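Local atomic coordinates of lectin CEL-I, N-acetyl-D-galactosamine-specific C-type (Cucumaria echinata, PDB entry 4WQQ), a protein that binds carbohydrate as a calcium-dependent C-type lectin, naturally specific for galactose and N-acetylgalactosamine and here engineered to recognise mannose. Residues A[54-57]-A[58-62]; A[61-64]-A[65-68]. The protein carries 3 engineered substitutions. One frame throughout, in Å; residues are numbered along the deposited sequence.

Interaction 1: residues A[54-57]-A[58-62]; sequences EQAY and VFNYW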
ATOM      1  N   GLU A  54       7.497  18.314   4.063  1.00 15.49           N
ATOM      2  CA  GLU A  54       7.919  17.153   3.232  1.00 16.08           C
ATOM      3  C   GLU A  54       9.418  17.207   2.936  1.00 14.21           C
ATOM      4  O   GLU A  54      10.101  16.208   3.028  1.00 13.92           O
ATOM      5  CB  GLU A  54       7.075  17.033   1.966  1.00 16.18           C
ATOM      6  CG  GLU A  54       7.349  15.703   1.217  1.00 15.78           C
ATOM      7  CD  GLU A  54       6.383  15.389   0.086  1.00 14.89           C
ATOM      8  OE1 GLU A  54       5.740  16.323  -0.490  1.00 13.34           O
ATOM      9  OE2 GLU A  54       6.324  14.159  -0.252  1.00 14.87           O
ATOM     10  N   GLN A  55       9.928  18.388   2.609  1.00 14.12           N
ATOM     11  CA  GLN A  55      11.308  18.596   2.371  1.00 13.64           C
ATOM     12  C   GLN A  55      12.117  18.153   3.576  1.00 15.22           C
ATOM     13  O   GLN A  55      13.120  17.412   3.456  1.00 12.24           O
ATOM     14  CB  GLN A  55      11.557  20.095   2.068  1.00 14.42           C
ATOM     15  CG  GLN A  55      12.991  20.477   1.966  1.00 14.94           C
ATOM     16  CD  GLN A  55      13.661  20.076   0.654  1.00 13.82           C
ATOM     17  OE1 GLN A  55      13.022  19.913  -0.388  1.00 15.35           O
ATOM     18  NE2 GLN A  55      14.962  19.943   0.721  1.00 14.64           N
ATOM     19  N   ALA A  56      11.748  18.660   4.764  1.00 13.97           N
ATOM     20  CA  ALA A  56      12.514  18.315   5.919  1.00 15.73           C
ATOM     21  C   ALA A  56      12.455  16.834   6.237  1.00 13.92           C
ATOM     22  O   ALA A  56      13.469  16.259   6.660  1.00 14.35           O
ATOM     23  CB  ALA A  56      12.070  19.179   7.104  1.00 16.08           C
ATOM     24  N   TYR A  57      11.315  16.230   6.059  1.00 14.20           N
ATOM     25  CA  TYR A  57      11.123  14.796   6.361  1.00 14.89           C
ATOM     26  C   TYR A  57      12.096  13.990   5.476  1.00 15.39           C
ATOM     27  O   TYR A  57      12.891  13.166   5.939  1.00 14.67           O
ATOM     28  CB  TYR A  57       9.688  14.351   6.089  1.00 16.09           C
ATOM     29  CG  TYR A  57       9.647  12.837   6.109  1.00 17.66           C
ATOM     30  CD1 TYR A  57       9.644  12.132   7.297  1.00 17.32           C
ATOM     31  CD2 TYR A  57       9.743  12.123   4.905  1.00 19.91           C
ATOM     32  CE1 TYR A  57       9.730  10.757   7.307  1.00 20.72           C
ATOM     33  CE2 TYR A  57       9.809  10.759   4.904  1.00 19.88           C
ATOM     34  CZ  TYR A  57       9.805  10.062   6.077  1.00 21.73           C
ATOM     35  OH  TYR A  57       9.868   8.669   6.012  1.00 23.77           O
ATOM     36  N   VAL A  58      12.092  14.338   4.200  1.00 14.29           N
ATOM     37  CA  VAL A  58      12.976  13.676   3.220  1.00 13.85           C
ATOM     38  C   VAL A  58      14.452  13.839   3.503  1.00 13.09           C
ATOM     39  O   VAL A  58      15.204  12.894   3.524  1.00 12.84           O
ATOM     40  CB  VAL A  58      12.612  14.130   1.788  1.00 14.13           C
ATOM     41  CG1 VAL A  58      13.645  13.622   0.753  1.00 15.34           C
ATOM     42  CG2 VAL A  58      11.226  13.662   1.407  1.00 15.73           C
ATOM     43  N   PHE A  59      14.855  15.074   3.764  1.00 12.90           N
ATOM     44  CA  PHE A  59      16.230  15.402   4.000  1.00 13.78           C
ATOM     45  C   PHE A  59      16.692  14.666   5.276  1.00 13.69           C
ATOM     46  O   PHE A  59      17.792  14.058   5.301  1.00 12.96           O
ATOM     47  CB  PHE A  59      16.364  16.922   4.081  1.00 13.92           C
ATOM     48  CG  PHE A  59      17.752  17.376   4.445  1.00 15.07           C
ATOM     49  CD1 PHE A  59      18.749  17.310   3.512  1.00 13.62           C
ATOM     50  CD2 PHE A  59      18.036  17.847   5.705  1.00 14.44           C
ATOM     51  CE1 PHE A  59      20.027  17.714   3.813  1.00 15.91           C
ATOM     52  CE2 PHE A  59      19.327  18.190   6.040  1.00 16.56           C
ATOM     53  CZ  PHE A  59      20.324  18.161   5.092  1.00 15.78           C
ATOM     54  N   ASN A  60      15.881  14.740   6.362  1.00 14.97           N
ATOM     55  CA  ASN A  60      16.295  14.153   7.626  1.00 16.27           C
ATOM     56  C   ASN A  60      16.371  12.610   7.534  1.00 15.31           C
ATOM     57  O   ASN A  60      17.275  11.963   8.096  1.00 15.75           O
ATOM     58  CB  ASN A  60      15.374  14.645   8.758  1.00 18.20           C
ATOM     59  CG  ASN A  60      15.527  16.190   8.985  1.00 22.93           C
ATOM     60  OD1 ASN A  60      16.650  16.725   8.938  1.00 27.16           O
ATOM     61  ND2 ASN A  60      14.409  16.892   9.190  1.00 28.82           N
ATOM     62  N   TYR A  61      15.482  12.027   6.731  1.00 15.22           N
ATOM     63  CA  TYR A  61      15.496  10.586   6.557  1.00 13.79           C
ATOM     64  C   TYR A  61      16.772  10.144   5.830  1.00 13.11           C
ATOM     65  O   TYR A  61      17.525   9.258   6.280  1.00 13.16           O
ATOM     66  CB  TYR A  61      14.205  10.197   5.817  1.00 14.33           C
ATOM     67  CG  TYR A  61      14.079   8.760   5.293  1.00 14.57           C
ATOM     68  CD1 TYR A  61      14.714   7.706   5.909  1.00 15.98           C
ATOM     69  CD2 TYR A  61      13.316   8.492   4.154  1.00 14.52           C
ATOM     70  CE1 TYR A  61      14.596   6.415   5.436  1.00 14.95           C
ATOM     71  CE2 TYR A  61      13.165   7.188   3.662  1.00 15.97           C
ATOM     72  CZ  TYR A  61      13.838   6.152   4.282  1.00 16.41           C
ATOM     73  OH  TYR A  61      13.752   4.838   3.879  1.00 15.11           O
ATOM     74  N   TRP A  62      17.060  10.812   4.718  1.00 12.86           N
ATOM     75  CA  TRP A  62      18.249  10.589   3.965  1.00 12.29           C
ATOM     76  C   TRP A  62      19.529  10.689   4.841  1.00 12.58           C
ATOM     77  O   TRP A  62      20.351   9.773   4.890  1.00 12.34           O
ATOM     78  CB  TRP A  62      18.296  11.584   2.795  1.00 11.94           C
ATOM     79  CG  TRP A  62      19.618  11.670   2.121  1.00 11.64           C
ATOM     80  CD1 TRP A  62      20.499  10.645   1.878  1.00 12.07           C
ATOM     81  CD2 TRP A  62      20.176  12.824   1.483  1.00 10.98           C
ATOM     82  NE1 TRP A  62      21.548  11.088   1.183  1.00 11.62           N
ATOM     83  CE2 TRP A  62      21.404  12.423   0.936  1.00 12.09           C
ATOM     84  CE3 TRP A  62      19.778  14.181   1.366  1.00 10.99           C
ATOM     85  CZ2 TRP A  62      22.246  13.302   0.272  1.00 12.02           C
ATOM     86  CZ3 TRP A  62      20.612  15.046   0.747  1.00 11.66           C
ATOM     87  CH2 TRP A  62      21.829  14.586   0.147  1.00 12.38           C
TER
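Y57 and V58 carry this local contact within helix 52-65, with A56 and N60 adding a smaller one. The Y57 and Y61 side chains, one helical turn apart, lie side by side and point the same way. Their ring centroids are 6.0 Å apart and their planes are turned by 38°, an oblique pairing. The approach is made by the Y57 hydroxyl, whose OH lies 3.9 Å from CD2 of Y61; the polar end of Y61 goes to the backbone N of F18. V58 has CG2 beside its own backbone N and anti to its carbonyl carbon, which turns this methyl back along the helix to 3.2 Å from O of E54. The same methyl, CG2 of V58, lies 4.1 Å from CD2 of Y57. Four successive i to i+4 backbone bonds tie the segments together; N of V58 reaches O of E54 at 3.0 Å and 168°. At the exposed N60, ND2 lies 2.8 Å from O of A56, but the angle is too poor for a hydrogen bond. V58 leans on M135 and F115, whereas the Y57 ring meets that of Y16. The arrangement is that of an amphipathic alpha-helix packed on the beta-sheet, here the second helix of the C-type lectin fold.

Interaction 2: residues A[61-64]-A[65-68]; sequences YWRG and IDSQ
At the C-terminal exit of helix 52-65, W62 and R63 hold the loop residues D66 and Q68, where D66 forms an Asx turn before strand 71-77. W62 and D66 lie side by side: NE1 of the indole donates to OD2 of D66 at 2.9 Å and 156°, reaching the oxygen on its anti side. With CG of D66 anti to its backbone N (chi1 177°), the carboxylate is carried alongside the indole, their planes 57° apart. Its other oxygen closes the Asx turn, OD1 of D66 accepting from N of Q68 at 2.9 Å. R63 bends at chi2 and chi3, passing CD over one face of the W62 ring at 3.4 Å above the plane. Its NH1 then donates to O of Q68 at 2.8 Å, nearly in the guanidinium plane, while O of D66 sits over a guanidinium face. On the helix side, O of W62 takes two backbone bonds, from N of D66 at 2.8 Å and from N of I65. Further round, the I65 and Y61 side chains lie side by side, CD1 of I65 nearest CE1 of Y61. The buried D66 carboxylate is thus gripped through both oxygens, and a salt bridge from OD2 to K133, with a long one from R63, probably stabilises its negative charge. The guanidinium and the carboxylate together tie the departing loop to the last helical turn.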
ATOM      1  N   TYR A  61      15.482  12.027   6.731  1.00 15.22           N
ATOM      2  CA  TYR A  61      15.496  10.586   6.557  1.00 13.79           C
ATOM      3  C   TYR A  61      16.772  10.144   5.830  1.00 13.11           C
ATOM      4  O   TYR A  61      17.525   9.258   6.280  1.00 13.16           O
ATOM      5  CB  TYR A  61      14.205  10.197   5.817  1.00 14.33           C
ATOM      6  CG  TYR A  61      14.079   8.760   5.293  1.00 14.57           C
ATOM      7  CD1 TYR A  61      14.714   7.706   5.909  1.00 15.98           C
ATOM      8  CD2 TYR A  61      13.316   8.492   4.154  1.00 14.52           C
ATOM      9  CE1 TYR A  61      14.596   6.415   5.436  1.00 14.95           C
ATOM     10  CE2 TYR A  61      13.165   7.188   3.662  1.00 15.97           C
ATOM     11  CZ  TYR A  61      13.838   6.152   4.282  1.00 16.41           C
ATOM     12  OH  TYR A  61      13.752   4.838   3.879  1.00 15.11           O
ATOM     13  N   TRP A  62      17.060  10.812   4.718  1.00 12.86           N
ATOM     14  CA  TRP A  62      18.249  10.589   3.965  1.00 12.29           C
ATOM     15  C   TRP A  62      19.529  10.689   4.841  1.00 12.58           C
ATOM     16  O   TRP A  62      20.351   9.773   4.890  1.00 12.34           O
ATOM     17  CB  TRP A  62      18.296  11.584   2.795  1.00 11.94           C
ATOM     18  CG  TRP A  62      19.618  11.670   2.121  1.00 11.64           C
ATOM     19  CD1 TRP A  62      20.499  10.645   1.878  1.00 12.07           C
ATOM     20  CD2 TRP A  62      20.176  12.824   1.483  1.00 10.98           C
ATOM     21  NE1 TRP A  62      21.548  11.088   1.183  1.00 11.62           N
ATOM     22  CE2 TRP A  62      21.404  12.423   0.936  1.00 12.09           C
ATOM     23  CE3 TRP A  62      19.778  14.181   1.366  1.00 10.99           C
ATOM     24  CZ2 TRP A  62      22.246  13.302   0.272  1.00 12.02           C
ATOM     25  CZ3 TRP A  62      20.612  15.046   0.747  1.00 11.66           C
ATOM     26  CH2 TRP A  62      21.829  14.586   0.147  1.00 12.38           C
ATOM     27  N   ARG A  63      19.654  11.838   5.534  1.00 14.35           N
ATOM     28  CA  ARG A  63      20.881  12.147   6.265  1.00 15.67           C
ATOM     29  C   ARG A  63      21.021  11.345   7.545  1.00 16.17           C
ATOM     30  O   ARG A  63      22.155  11.183   8.037  1.00 16.53           O
ATOM     31  CB  ARG A  63      20.972  13.643   6.475  1.00 17.16           C
ATOM     32  CG  ARG A  63      20.949  14.468   5.192  1.00 16.86           C
ATOM     33  CD  ARG A  63      21.991  14.014   4.193  1.00 17.01           C
ATOM     34  NE  ARG A  63      23.337  14.202   4.707  1.00 15.80           N
ATOM     35  CZ  ARG A  63      24.450  13.756   4.146  1.00 17.50           C
ATOM     36  NH1 ARG A  63      24.428  13.026   3.056  1.00 18.39           N
ATOM     37  NH2 ARG A  63      25.600  14.038   4.680  1.00 18.75           N
ATOM     38  N   GLY A  64      19.936  10.692   7.966  1.00 17.56           N
ATOM     39  CA  GLY A  64      20.035   9.700   9.063  1.00 19.32           C
ATOM     40  C   GLY A  64      20.642   8.388   8.656  1.00 20.55           C
ATOM     41  O   GLY A  64      21.236   7.646   9.466  1.00 21.91           O
ATOM     42  N   ILE A  65      20.554   8.063   7.361  1.00 16.10           N
ATOM     43  CA  ILE A  65      21.164   6.877   6.872  1.00 18.52           C
ATOM     44  C   ILE A  65      22.510   7.106   6.183  1.00 15.77           C
ATOM     45  O   ILE A  65      23.430   6.265   6.272  1.00 17.80           O
ATOM     46  CB  ILE A  65      20.148   6.193   5.930  1.00 18.30           C
ATOM     47  CG1 ILE A  65      18.980   5.736   6.831  1.00 22.64           C
ATOM     48  CG2 ILE A  65      20.768   4.957   5.278  1.00 18.60           C
ATOM     49  CD1 ILE A  65      17.728   5.521   6.064  1.00 28.12           C
ATOM     50  N   ASP A  66      22.613   8.185   5.425  1.00 15.15           N
ATOM     51  CA  ASP A  66      23.784   8.481   4.610  1.00 15.59           C
ATOM     52  C   ASP A  66      24.487   9.722   5.163  1.00 15.63           C
ATOM     53  O   ASP A  66      23.962  10.853   5.144  1.00 15.47           O
ATOM     54  CB  ASP A  66      23.316   8.713   3.166  1.00 15.40           C
ATOM     55  CG  ASP A  66      24.427   9.103   2.208  1.00 15.82           C
ATOM     56  OD1 ASP A  66      25.654   8.912   2.488  1.00 15.53           O
ATOM     57  OD2 ASP A  66      24.076   9.580   1.080  1.00 16.00           O
ATOM     58  N   SER A  67      25.689   9.504   5.684  1.00 16.21           N
ATOM     59  CA  SER A  67      26.465  10.625   6.161  1.00 16.62           C
ATOM     60  C   SER A  67      27.462  11.170   5.157  1.00 18.03           C
ATOM     61  O   SER A  67      28.229  12.080   5.481  1.00 20.19           O
ATOM     62  CB  SER A  67      27.177  10.214   7.464  1.00 15.78           C
ATOM     63  OG  SER A  67      28.084   9.191   7.213  1.00 18.24           O
ATOM     64  N   GLN A  68      27.479  10.646   3.926  1.00 18.52           N
ATOM     65  CA  GLN A  68      28.520  11.031   2.989  1.00 18.95           C
ATOM     66  C   GLN A  68      28.169  12.371   2.333  1.00 17.73           C
ATOM     67  O   GLN A  68      27.010  12.648   2.142  1.00 17.93           O
ATOM     68  CB  GLN A  68      28.731   9.967   1.919  1.00 19.86           C
ATOM     69  CG  GLN A  68      29.187   8.614   2.404  1.00 21.49           C
ATOM     70  CD  GLN A  68      29.239   7.612   1.283  1.00 23.92           C
ATOM     71  OE1 GLN A  68      28.457   7.693   0.292  1.00 24.58           O
ATOM     72  NE2 GLN A  68      30.157   6.619   1.419  1.00 27.67           N
TER

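Overall arrangement
Interactions 1 and 2 follow one another along helix 52-65, their centres 10 Å apart and on the same side of the chain's centre. Interaction 1 runs from the first turn through the middle of the helix. The ranges overlap at Y61 and W62; Y61 takes part in both contacts, W62 across the segments in interaction 2 alone. M135 of strand 132-140 touches both, and F115 of strand 112-116 packs against both ranges. The packing face gives way to an exit held by hydrogen bonds and charge. W62 is about 13 Å from the bound mannose, but the F59 and W62 side chains come within about 7 and 6 Å of that of R116, so the helix probably lies behind the sugar pocket as domain framework.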